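Local coordinates for protein LpxE (Aquifex aeolicus, PDB 6EBU) that probably acts as a membrane-embedded PAP2-family phosphatase that removes the 1-phosphate of lipid A, at residues F105-T110 / G147-L152; M112-A117 / V156-G161. The protein carries 1 engineered substitution. All blocks are in the same frame, centred on the assembly; numbering follows the deposited sequence.

Contact 1: F105-T110 / G147-L152; sequences FPSGDT and GVHFPL. With BOG (octyl beta-D-glucopyranoside), chain F; SO4 (sulfate ion), chain B.
The imidazole of His-149 lies flat against Ser-107: the serine CB stands 3.7 Å from the ring centroid, almost on the ring normal (8° off), in a CH-pi contact, while Ser-107 CA comes over the CE1 corner at 3.6 Å. Ser-107 OG stands anti to its own backbone N (chi1 171°), a setting that carries it over the NE2-CD2 side of the same face, where it shares a 2.8 Å hydrogen bond with Thr-110 OG1. The edge of the imidazole faces a sulfate; His-149 NE2 donates to sulfate O1 (2.8 Å), and Gly-108 N, in the first turn of helix 108-121, sends a nearly straight bond (172°) to sulfate O3. Lys-79, Arg-86 and Arg-143 complete the anion site. These residues belong to the PAP2 phosphatase signature, in which the histidine corresponding to His-149 is the probable nucleophile, and the sulfate plausibly marks the place of the substrate phosphate. With an alanine in place of His-149, the sulfate would probably lose one of its donors and Ser-107 CB the flat surface beneath it, opening a gap between the segments. The other end is more open to solvent: Phe-105 and Leu-152 are partly exposed, and the ring meets the leucine at its edge, CE1 reaching Leu-152 CG at 3.7 Å. Phe-82 meets the Phe-105 ring edge-to-face, and Leu-152 also touches Glu-10.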
loop_
_atom_site.group_PDB
_atom_site.type_symbol
_atom_site.label_atom_id
_atom_site.label_comp_id
_atom_site.label_asym_id
_atom_site.label_seq_id
_atom_site.Cartn_x
_atom_site.Cartn_y
_atom_site.Cartn_z
ATOM N N PHE A 105 -2.020 -8.753 -7.232
ATOM C CA PHE A 105 -1.855 -9.306 -5.895
ATOM C C PHE A 105 -0.379 -9.405 -5.549
ATOM O O PHE A 105 0.374 -10.061 -6.286
ATOM C CB PHE A 105 -2.509 -10.681 -5.807
ATOM C CG PHE A 105 -2.454 -11.297 -4.440
ATOM C CD1 PHE A 105 -3.419 -11.000 -3.492
ATOM C CD2 PHE A 105 -1.442 -12.184 -4.105
ATOM C CE1 PHE A 105 -3.373 -11.572 -2.234
ATOM C CE2 PHE A 105 -1.391 -12.759 -2.848
ATOM C CZ PHE A 105 -2.358 -12.452 -1.912
ATOM N N PRO A 106 0.089 -8.776 -4.460
ATOM C CA PRO A 106 -0.670 -7.839 -3.628
ATOM C C PRO A 106 -0.344 -6.388 -3.975
ATOM O O PRO A 106 0.293 -6.145 -5.001
ATOM C CB PRO A 106 -0.202 -8.189 -2.221
ATOM C CG PRO A 106 1.239 -8.568 -2.423
ATOM C CD PRO A 106 1.369 -9.137 -3.827
ATOM N N SER A 107 -0.758 -5.441 -3.136
ATOM C CA SER A 107 -0.516 -4.023 -3.384
ATOM C C SER A 107 0.839 -3.614 -2.816
ATOM O O SER A 107 1.037 -3.629 -1.596
ATOM C CB SER A 107 -1.621 -3.164 -2.774
ATOM O OG SER A 107 -1.276 -1.789 -2.843
ATOM N N GLY A 108 1.757 -3.221 -3.700
ATOM C CA GLY A 108 3.078 -2.808 -3.253
ATOM C C GLY A 108 3.078 -1.454 -2.567
ATOM O O GLY A 108 3.822 -1.239 -1.607
ATOM N N ASP A 109 2.254 -0.521 -3.052
ATOM C CA ASP A 109 2.149 0.781 -2.400
ATOM C C ASP A 109 1.606 0.647 -0.985
ATOM O O ASP A 109 2.084 1.316 -0.061
ATOM C CB ASP A 109 1.253 1.713 -3.213
ATOM C CG ASP A 109 1.918 2.203 -4.472
ATOM O OD1 ASP A 109 3.084 1.825 -4.721
ATOM O OD2 ASP A 109 1.269 2.968 -5.212
ATOM N N THR A 110 0.598 -0.206 -0.800
ATOM C CA THR A 110 0.056 -0.434 0.534
ATOM C C THR A 110 1.087 -1.098 1.441
ATOM O O THR A 110 1.234 -0.716 2.607
ATOM C CB THR A 110 -1.213 -1.280 0.443
ATOM O OG1 THR A 110 -2.136 -0.657 -0.461
ATOM C CG2 THR A 110 -1.867 -1.420 1.806
ATOM N N GLY A 147 -9.133 2.272 -8.751
ATOM C CA GLY A 147 -9.530 1.173 -9.605
ATOM C C GLY A 147 -8.409 0.253 -10.033
ATOM O O GLY A 147 -8.590 -0.526 -10.972
ATOM N N VAL A 148 -7.252 0.310 -9.368
ATOM C CA VAL A 148 -6.105 -0.501 -9.764
ATOM C C VAL A 148 -5.866 -1.684 -8.837
ATOM O O VAL A 148 -4.989 -2.512 -9.127
ATOM C CB VAL A 148 -4.823 0.354 -9.855
ATOM C CG1 VAL A 148 -5.018 1.494 -10.845
ATOM C CG2 VAL A 148 -4.431 0.887 -8.482
ATOM N N HIS A 149 -6.608 -1.796 -7.739
ATOM C CA HIS A 149 -6.429 -2.902 -6.812
ATOM C C HIS A 149 -7.780 -3.331 -6.260
ATOM O O HIS A 149 -8.747 -2.563 -6.252
ATOM C CB HIS A 149 -5.485 -2.535 -5.655
ATOM C CG HIS A 149 -4.031 -2.649 -5.998
ATOM N ND1 HIS A 149 -3.426 -3.852 -6.295
ATOM C CD2 HIS A 149 -3.060 -1.708 -6.082
ATOM C CE1 HIS A 149 -2.147 -3.647 -6.551
ATOM N NE2 HIS A 149 -1.899 -2.356 -6.431
ATOM N N PHE A 150 -7.832 -4.585 -5.811
ATOM C CA PHE A 150 -8.941 -5.166 -5.076
ATOM C C PHE A 150 -8.690 -5.057 -3.581
ATOM O O PHE A 150 -7.542 -4.936 -3.142
ATOM C CB PHE A 150 -9.118 -6.635 -5.455
ATOM C CG PHE A 150 -9.513 -6.858 -6.885
ATOM C CD1 PHE A 150 -10.826 -6.692 -7.289
ATOM C CD2 PHE A 150 -8.573 -7.259 -7.820
ATOM C CE1 PHE A 150 -11.194 -6.912 -8.606
ATOM C CE2 PHE A 150 -8.935 -7.479 -9.137
ATOM C CZ PHE A 150 -10.248 -7.306 -9.528
ATOM N N PRO A 151 -9.751 -5.090 -2.770
ATOM C CA PRO A 151 -9.558 -5.102 -1.310
ATOM C C PRO A 151 -8.664 -6.227 -0.815
ATOM O O PRO A 151 -7.983 -6.058 0.205
ATOM C CB PRO A 151 -10.990 -5.244 -0.780
ATOM C CG PRO A 151 -11.821 -4.578 -1.822
ATOM C CD PRO A 151 -11.164 -4.891 -3.138
ATOM N N LEU A 152 -8.649 -7.372 -1.498
ATOM C CA LEU A 152 -7.743 -8.449 -1.111
ATOM C C LEU A 152 -6.286 -8.018 -1.245
ATOM O O LEU A 152 -5.450 -8.355 -0.397
ATOM C CB LEU A 152 -8.012 -9.692 -1.959
ATOM C CG LEU A 152 -6.983 -10.821 -1.856
ATOM C CD1 LEU A 152 -6.969 -11.407 -0.451
ATOM C CD2 LEU A 152 -7.249 -11.901 -2.893
HETATM O O1 BOG F . 3.771 1.069 -9.072
HETATM C "C1'" BOG F . 3.738 1.982 -7.977
HETATM C "C2'" BOG F . 3.606 3.424 -8.517
HETATM C "C3'" BOG F . 2.869 4.313 -7.468
HETATM C "C4'" BOG F . 1.707 5.087 -8.151
HETATM C "C5'" BOG F . 0.957 4.155 -9.130
HETATM C "C6'" BOG F . 0.064 4.995 -10.067
HETATM C "C7'" BOG F . 0.904 5.605 -11.186
HETATM C "C8'" BOG F . 1.430 4.492 -12.096
HETATM S S SO4 B . 1.221 -1.539 -6.872
HETATM O O1 SO4 B . 0.300 -0.734 -6.071
HETATM O O2 SO4 B . 0.965 -1.311 -8.289
HETATM O O3 SO4 B . 1.012 -2.949 -6.556
HETATM O O4 SO4 B . 2.597 -1.165 -6.559
#

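Contact 2: M112-A117 / V156-G161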
loop_
_atom_site.group_PDB
_atom_site.type_symbol
_atom_site.label_atom_id
_atom_site.label_comp_id
_atom_site.label_asym_id
_atom_site.label_seq_id
_atom_site.Cartn_x
_atom_site.Cartn_y
_atom_site.Cartn_z
ATOM N N MET A 112 4.419 -0.981 1.263
ATOM C CA MET A 112 5.450 -0.013 1.630
ATOM C C MET A 112 4.923 0.993 2.646
ATOM O O MET A 112 5.608 1.317 3.625
ATOM C CB MET A 112 5.965 0.708 0.381
ATOM C CG MET A 112 7.109 1.679 0.650
ATOM S SD MET A 112 7.238 3.012 -0.565
ATOM C CE MET A 112 5.882 4.066 -0.060
ATOM N N ALA A 113 3.704 1.493 2.433
ATOM C CA ALA A 113 3.144 2.495 3.335
ATOM C C ALA A 113 2.953 1.932 4.738
ATOM O O ALA A 113 3.243 2.610 5.731
ATOM C CB ALA A 113 1.823 3.023 2.777
ATOM N N PHE A 114 2.475 0.691 4.844
ATOM C CA PHE A 114 2.333 0.074 6.158
ATOM C C PHE A 114 3.679 -0.341 6.735
ATOM O O PHE A 114 3.828 -0.407 7.960
ATOM C CB PHE A 114 1.385 -1.126 6.082
ATOM C CG PHE A 114 -0.064 -0.753 6.224
ATOM C CD1 PHE A 114 -0.800 -0.351 5.120
ATOM C CD2 PHE A 114 -0.683 -0.781 7.463
ATOM C CE1 PHE A 114 -2.132 0.004 5.248
ATOM C CE2 PHE A 114 -2.015 -0.428 7.598
ATOM C CZ PHE A 114 -2.740 -0.035 6.489
ATOM N N THR A 115 4.665 -0.616 5.880
ATOM C CA THR A 115 6.025 -0.834 6.362
ATOM C C THR A 115 6.594 0.441 6.967
ATOM O O THR A 115 7.204 0.417 8.043
ATOM C CB THR A 115 6.917 -1.320 5.220
ATOM O OG1 THR A 115 6.351 -2.494 4.627
ATOM C CG2 THR A 115 8.296 -1.635 5.733
ATOM N N ILE A 116 6.408 1.567 6.278
ATOM C CA ILE A 116 6.845 2.854 6.806
ATOM C C ILE A 116 6.146 3.149 8.127
ATOM O O ILE A 116 6.784 3.507 9.124
ATOM C CB ILE A 116 6.591 3.965 5.770
ATOM C CG1 ILE A 116 7.480 3.759 4.542
ATOM C CG2 ILE A 116 6.802 5.341 6.388
ATOM C CD1 ILE A 116 7.122 4.647 3.367
ATOM N N ALA A 117 4.821 2.985 8.156
ATOM C CA ALA A 117 4.064 3.322 9.358
ATOM C C ALA A 117 4.423 2.406 10.523
ATOM O O ALA A 117 4.463 2.851 11.673
ATOM C CB ALA A 117 2.564 3.266 9.070
ATOM N N VAL A 156 -3.834 -7.788 2.143
ATOM C CA VAL A 156 -2.624 -8.595 2.241
ATOM C C VAL A 156 -1.388 -7.707 2.167
ATOM O O VAL A 156 -0.405 -7.929 2.884
ATOM C CB VAL A 156 -2.621 -9.682 1.151
ATOM C CG1 VAL A 156 -1.281 -10.398 1.110
ATOM C CG2 VAL A 156 -3.751 -10.674 1.397
ATOM N N GLY A 157 -1.423 -6.684 1.312
ATOM C CA GLY A 157 -0.319 -5.738 1.264
ATOM C C GLY A 157 -0.077 -5.068 2.602
ATOM O O GLY A 157 1.060 -4.984 3.074
ATOM N N ALA A 158 -1.151 -4.590 3.240
ATOM C CA ALA A 158 -1.025 -4.043 4.587
ATOM C C ALA A 158 -0.475 -5.085 5.552
ATOM O O ALA A 158 0.379 -4.776 6.392
ATOM C CB ALA A 158 -2.377 -3.525 5.075
ATOM N N LEU A 159 -0.951 -6.327 5.440
ATOM C CA LEU A 159 -0.456 -7.397 6.300
ATOM C C LEU A 159 1.042 -7.602 6.113
ATOM O O LEU A 159 1.791 -7.721 7.089
ATOM C CB LEU A 159 -1.220 -8.689 6.005
ATOM C CG LEU A 159 -1.374 -9.685 7.153
ATOM C CD1 LEU A 159 -2.550 -9.292 8.034
ATOM C CD2 LEU A 159 -1.543 -11.096 6.610
ATOM N N ILE A 160 1.496 -7.636 4.858
ATOM C CA ILE A 160 2.921 -7.803 4.579
ATOM C C ILE A 160 3.721 -6.659 5.188
ATOM O O ILE A 160 4.759 -6.872 5.826
ATOM C CB ILE A 160 3.161 -7.911 3.061
ATOM C CG1 ILE A 160 2.510 -9.180 2.506
ATOM C CG2 ILE A 160 4.650 -7.884 2.748
ATOM C CD1 ILE A 160 2.507 -9.244 0.998
ATOM N N GLY A 161 3.242 -5.427 5.011
ATOM C CA GLY A 161 3.965 -4.280 5.537
ATOM C C GLY A 161 4.087 -4.297 7.049
ATOM O O GLY A 161 5.159 -4.029 7.597
#
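Phe-114 and Ala-158 make the apolar half of a close helix pair, and the phenylalanine can be traced outward along its partner. Its CB sits 3.8 Å from the backbone oxygen Ala-158 O, and CG passes Ala-158 CA and CB at similar range. With chi1 at -86°, CG stands anti to the carbonyl carbon, and the ring turns its face to helix 151-170. There CD1 and CE1 come nearest, each 3.5 Å from Ala-158 CB, whereas CD2 and CE2 on the other flank lie 4.0 Å from that methyl carbon; CZ, at the tip, still meets it. Ala-158 CB is thus centred over the ring, only 12° off the normal, in a CH-pi contact, and an octyl glucoside molecule touches both residues. One turn further along helix 151-170 the backbones themselves meet at Gly-161. Thr-115 OG1, tied to the carbonyl of Ala-111 in its own helix, lies 3.1 Å from Gly-161 CA, and Thr-115 CA points its hydrogen at Gly-161 O (3.5 Å). A CB modelled on Gly-161 would fall 2.8 Å from Phe-114 CB, a clash, so the approach depends on the missing side chain. The axes of segments 112-117 and 156-161 approach to 7.3 Å and cross at -34°. A parallel pair with small residues at the crossing, a glycine and CA-H...O contact resembles the right-handed GxxxG-type packing of transmembrane helices, Gly-157 and Gly-161 giving the spacing although Gly-161 alone touches 112-117, joining here two helices of the PAP2 helical bundle.

How the contacts relate
Both contacts join helix 108-121 to helix 151-170, with centres 11 Å apart. Along the chain their segments alternate: 105-110, 112-117, 147-152, 156-161, with helix 126-145 running between the second and third. Contact 1 holds the N-terminal ends of the two helices and the loops leading into them, at the anion site; contact 2 lies further along, in the helical bundle, where helix 151-170 is predicted to span the membrane. They also touch directly, Thr-110 CG2 meeting Ala-158 N at 3.6 Å and Pro-106 CG meeting Ile-160 CD1 at 3.7 Å. The helix packing of contact 2 thus adjoins the anion site, consistent with one helix pair placing two of the three PAP2 signature motifs around the anion.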